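Probable 2-phosphosulfolactate phosphatase (Clostridium acetobutylicum, PDB 1VR0) probably catalyses the magnesium-dependent hydrolysis of (2R)-O-phospho-3-sulfolactate to (2R)-3-sulfolactate and inorganic phosphate. Local coordinates at residues A[41-45]-A[94-100]; A[135-141]-A[232-238]. All coordinates share one frame. Residues are numbered along the deposited sequence.

Helix 42-51 supplies one side of contact 1 and packs against contact 2, and the two lie at different distances from the bound 3SL. Contact 1 joins the start of that helix to the loop 94-100 and forms part of the sulfolactate pocket: R41 and N95 each hydrogen-bond its sulfonate, and the A42 side chain lies about 7 Å from magnesium. Contact 2 lies further out, its centre about 15 Å from that of contact 1, with the L136 side chain about 12 Å from 3SL; it joins the loop 232-238 to the turn between strand 129-133 and helix 138-148. The two contacts touch directly where S44 O meets L136 CD1 at 3.7 Å. Helix 223-229 also bridges them, since its Y228 meets P97, L136 and I234.

Contact 1: residues A[41-45]-A[94-100]; sequences RATSV and SNSPMEY. With 3SL ((2R)-3-sulfolactic acid), chain E.
This is the sulfonate-binding corner of the ComB sulfolactate pocket, where the N-terminus of helix 42-51 meets a loop containing a 3-10 turn at 97-99. R41, preceded by a cis peptide bond, occupies the N-cap position, its CA 6.5 Å from that of N95. With chi1 m, chi2 t and chi3 m, it gives hydrogen bonds from NE to 3SL O2S (3.0 Å) and from NH1 to 3SL O3S (3.0 Å), while NH2 engages D225 in a salt bridge. N95 O sits over one guanidinium face, 3.3 Å from R41 NE at an angle too poor for a hydrogen bond. A42 N only abuts N95 ND2 (3.4 Å), both being donors. S44 CB rests on P97 CG at 4.1 Å. V45, chi1 t, points toward the loop, its CA 4.5 Å from that of P97; CG2 lies 3.9 Å from P97 CD, and CG1 makes a CH-pi contact 4.1 Å from the Y100 ring centroid. N95 ND2 also donates to the sulfonate, 2.9 Å from 3SL O3S.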
# COMPACT_ATOMS: atom_id res chain seq x y z
N ARG A 41 -5.19 1.26 18.66
CA ARG A 41 -6.31 1.92 19.34
C ARG A 41 -6.22 3.44 19.44
O ARG A 41 -7.20 4.06 19.87
CB ARG A 41 -6.46 1.38 20.77
CG ARG A 41 -6.83 -0.10 20.88
CD ARG A 41 -6.60 -0.62 22.30
NE ARG A 41 -5.17 -0.71 22.63
CZ ARG A 41 -4.68 -0.87 23.86
NH1 ARG A 41 -3.38 -0.94 24.06
NH2 ARG A 41 -5.49 -0.97 24.91
N ALA A 42 -5.11 4.04 19.03
CA ALA A 42 -4.85 5.49 19.30
C ALA A 42 -5.96 6.46 18.85
O ALA A 42 -6.34 7.32 19.63
CB ALA A 42 -3.52 5.95 18.74
N THR A 43 -6.46 6.35 17.63
CA THR A 43 -7.47 7.28 17.19
C THR A 43 -8.84 6.95 17.75
O THR A 43 -9.70 7.82 17.79
CB THR A 43 -7.57 7.42 15.67
OG1 THR A 43 -7.76 6.14 15.06
CG2 THR A 43 -6.32 8.05 15.16
N SER A 44 -9.03 5.70 18.18
CA SER A 44 -10.24 5.34 18.92
C SER A 44 -10.20 5.95 20.32
O SER A 44 -11.24 6.38 20.84
CB SER A 44 -10.41 3.83 18.99
OG SER A 44 -10.61 3.34 17.68
N VAL A 45 -9.00 6.00 20.91
CA VAL A 45 -8.81 6.66 22.19
C VAL A 45 -9.06 8.17 22.05
O VAL A 45 -9.88 8.76 22.74
CB VAL A 45 -7.41 6.40 22.77
CG1 VAL A 45 -7.10 7.41 23.80
CG2 VAL A 45 -7.30 4.98 23.35
N SER A 94 -3.46 3.88 30.05
CA SER A 94 -2.88 3.06 29.01
C SER A 94 -3.50 3.54 27.73
O SER A 94 -3.77 4.73 27.61
CB SER A 94 -3.14 1.60 29.37
OG SER A 94 -3.26 0.80 28.24
N ASN A 95 -3.70 2.65 26.75
CA ASN A 95 -4.28 3.05 25.46
C ASN A 95 -5.61 2.34 25.16
O ASN A 95 -5.99 2.13 24.01
CB ASN A 95 -3.26 2.87 24.32
CG ASN A 95 -3.51 3.82 23.20
OD1 ASN A 95 -3.68 5.00 23.44
ND2 ASN A 95 -3.61 3.32 21.98
N SER A 96 -6.34 2.01 26.22
CA SER A 96 -7.68 1.47 26.11
C SER A 96 -8.67 2.60 26.12
O SER A 96 -8.67 3.37 27.04
CB SER A 96 -8.00 0.57 27.30
OG SER A 96 -9.38 0.33 27.30
N PRO A 97 -9.53 2.69 25.10
CA PRO A 97 -10.56 3.73 25.12
C PRO A 97 -11.49 3.71 26.34
O PRO A 97 -11.94 4.79 26.74
CB PRO A 97 -11.36 3.46 23.83
CG PRO A 97 -10.48 2.75 22.97
CD PRO A 97 -9.58 1.91 23.86
N MSE A 98 -11.74 2.55 26.96
CA MSE A 98 -12.65 2.48 28.12
C MSE A 98 -12.19 3.20 29.34
O MSE A 98 -13.02 3.54 30.18
CB MSE A 98 -12.95 1.06 28.57
CG MSE A 98 -14.22 0.55 27.94
SE MSE A 98 -13.78 0.09 26.09
CE MSE A 98 -13.14 -1.85 26.59
N GLU A 99 -10.90 3.38 29.49
CA GLU A 99 -10.40 4.01 30.69
C GLU A 99 -10.49 5.55 30.64
O GLU A 99 -10.36 6.20 31.68
CB GLU A 99 -9.02 3.46 31.09
CG GLU A 99 -7.82 3.79 30.25
CD GLU A 99 -6.67 2.76 30.43
OE1 GLU A 99 -6.29 2.42 31.57
OE2 GLU A 99 -6.14 2.28 29.41
N TYR A 100 -10.84 6.10 29.48
CA TYR A 100 -11.02 7.54 29.30
C TYR A 100 -12.47 7.93 29.40
O TYR A 100 -13.04 8.55 28.48
CB TYR A 100 -10.40 8.00 27.97
CG TYR A 100 -8.93 7.72 27.91
CD1 TYR A 100 -8.02 8.64 28.39
CD2 TYR A 100 -8.45 6.49 27.41
CE1 TYR A 100 -6.65 8.39 28.36
CE2 TYR A 100 -7.08 6.23 27.39
CZ TYR A 100 -6.18 7.19 27.87
OH TYR A 100 -4.83 6.97 27.90
O11 3SL E . 1.60 -2.66 19.22
C1 3SL E . 0.53 -2.57 19.86
O12 3SL E . -0.10 -3.54 20.35
C2 3SL E . -0.01 -1.20 20.03
O2 3SL E . 0.19 -0.51 18.80
C3 3SL E . -1.47 -1.33 20.43
S 3SL E . -2.25 0.14 20.41
O3S 3SL E . -2.35 0.66 21.79
O1S 3SL E . -1.75 1.09 19.36
O2S 3SL E . -3.66 -0.13 20.10

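Contact 2: residues A[135-141]-A[232-238]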
# COMPACT_ATOMS: atom_id res chain seq x y z
N VAL A 135 -13.43 3.99 13.36
CA VAL A 135 -14.76 3.42 13.09
C VAL A 135 -15.84 4.18 13.85
O VAL A 135 -16.94 4.40 13.35
CB VAL A 135 -14.83 1.90 13.43
CG1 VAL A 135 -16.19 1.30 13.06
CG2 VAL A 135 -13.77 1.16 12.68
N LEU A 136 -15.51 4.56 15.07
CA LEU A 136 -16.47 5.18 15.99
C LEU A 136 -17.04 6.48 15.45
O LEU A 136 -18.19 6.77 15.69
CB LEU A 136 -15.80 5.48 17.32
CG LEU A 136 -15.19 4.31 18.07
CD1 LEU A 136 -14.18 4.83 19.09
CD2 LEU A 136 -16.29 3.50 18.71
N ASN A 137 -16.22 7.28 14.74
CA ASN A 137 -16.69 8.55 14.18
C ASN A 137 -16.62 8.63 12.65
O ASN A 137 -16.60 9.72 12.08
CB ASN A 137 -15.97 9.73 14.83
CG ASN A 137 -14.52 9.86 14.42
OD1 ASN A 137 -13.95 8.94 13.87
ND2 ASN A 137 -13.93 11.01 14.69
N GLY A 138 -16.63 7.47 12.00
CA GLY A 138 -16.51 7.37 10.55
C GLY A 138 -17.51 8.22 9.78
O GLY A 138 -17.11 9.01 8.94
N GLU A 139 -18.79 8.09 10.10
CA GLU A 139 -19.80 8.88 9.43
C GLU A 139 -19.55 10.38 9.61
O GLU A 139 -19.63 11.17 8.65
CB GLU A 139 -21.21 8.53 9.94
CG GLU A 139 -21.71 7.12 9.60
CD GLU A 139 -22.28 6.98 8.17
OE1 GLU A 139 -22.38 7.97 7.43
OE2 GLU A 139 -22.65 5.86 7.77
N ALA A 140 -19.27 10.79 10.83
CA ALA A 140 -19.08 12.20 11.11
C ALA A 140 -17.84 12.73 10.37
O ALA A 140 -17.83 13.87 9.92
CB ALA A 140 -18.97 12.44 12.60
N VAL A 141 -16.81 11.89 10.24
CA VAL A 141 -15.60 12.27 9.49
C VAL A 141 -15.94 12.51 8.01
O VAL A 141 -15.42 13.42 7.38
CB VAL A 141 -14.52 11.19 9.57
CG1 VAL A 141 -13.38 11.52 8.65
CG2 VAL A 141 -14.03 11.01 11.01
N LYS A 232 -19.68 1.15 14.96
CA LYS A 232 -19.87 2.22 13.97
C LYS A 232 -20.59 3.43 14.54
O LYS A 232 -21.54 3.28 15.28
CB LYS A 232 -20.71 1.71 12.77
CG LYS A 232 -19.98 0.71 11.85
CD LYS A 232 -20.90 0.17 10.77
CE LYS A 232 -20.11 -0.48 9.67
NZ LYS A 232 -21.01 -1.29 8.82
N ASP A 233 -20.12 4.63 14.21
CA ASP A 233 -20.97 5.83 14.31
C ASP A 233 -21.56 6.06 15.68
O ASP A 233 -22.72 6.44 15.80
CB ASP A 233 -22.10 5.73 13.28
CG ASP A 233 -22.93 7.01 13.16
OD1 ASP A 233 -22.40 8.15 13.18
OD2 ASP A 233 -24.17 6.86 13.02
N ILE A 234 -20.78 5.82 16.72
CA ILE A 234 -21.24 6.16 18.06
C ILE A 234 -20.69 7.50 18.52
O ILE A 234 -21.16 8.06 19.50
CB ILE A 234 -20.97 5.05 19.11
CG1 ILE A 234 -19.49 4.89 19.43
CG2 ILE A 234 -21.57 3.72 18.67
CD1 ILE A 234 -19.29 3.87 20.56
N VAL A 235 -19.72 8.05 17.81
CA VAL A 235 -19.23 9.39 18.15
C VAL A 235 -19.48 10.34 16.98
O VAL A 235 -19.17 10.00 15.84
CB VAL A 235 -17.74 9.32 18.54
CG1 VAL A 235 -17.16 10.72 18.69
CG2 VAL A 235 -17.58 8.47 19.83
N LYS A 236 -20.08 11.49 17.26
CA LYS A 236 -20.45 12.50 16.23
C LYS A 236 -19.43 13.63 16.12
O LYS A 236 -19.62 14.58 15.40
CB LYS A 236 -21.82 13.11 16.54
CG LYS A 236 -22.96 12.10 16.77
CD LYS A 236 -23.07 11.04 15.66
CE LYS A 236 -24.12 9.96 16.03
NZ LYS A 236 -24.33 9.01 14.91
N LEU A 237 -18.33 13.48 16.83
CA LEU A 237 -17.29 14.48 16.92
C LEU A 237 -16.14 14.13 15.97
O LEU A 237 -15.78 12.94 15.82
CB LEU A 237 -16.74 14.40 18.33
CG LEU A 237 -16.36 15.69 18.98
CD1 LEU A 237 -17.61 16.43 19.38
CD2 LEU A 237 -15.49 15.31 20.17
N VAL A 238 -15.55 15.16 15.36
CA VAL A 238 -14.37 14.98 14.54
C VAL A 238 -13.20 15.75 15.08
O VAL A 238 -13.00 16.90 14.73
CB VAL A 238 -14.62 15.42 13.12
CG1 VAL A 238 -13.38 15.15 12.27
CG2 VAL A 238 -15.84 14.69 12.55
O HOH W 1 -19.97 9.13 13.43
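At the start of 232-238, K232 directs its CB away from 135-141, yet its CG still lies 4.0 Å from V135 CG1; its NZ is hydrogen-bonded to E202 O. At D233 the backbone takes a left-handed helical conformation (phi/psi 56/40), and its N makes a weak hydrogen bond to V135 O at 3.3 Å. V135 and L136 lie in a type I beta turn from V135 to G138 and offer their carbonyls to the loop. D233 OD1 forms a salt bridge with K236 NZ at 2.7 Å, linking two residues of the same loop. A water accepts from A140 N (3.2 Å) and donates to D233 OD1 (2.6 Å) and V235 O (2.7 Å), joining the first turn of the helix to the loop. I234 adds an apolar contact, CD1 to L136 CD2 at 3.5 Å. V235 N donates to L136 O at 2.9 Å (N-H...O 167°). V235 O receives a CA-H...O contact from N137 CA at 3.3 Å. Further on, L237 O accepts from N137 ND2 at 2.9 Å; this N-cap residue makes no capping bond with its side chain. V238 CG2 then packs 3.9 Å from A140 CB. The loop thus runs from helix 223-229 toward strand 240-242 across the N-terminus of helix 138-148, with helix 42-51 touching L136, N137 and V235, and helix 165-181 meeting V135, E139 and K232.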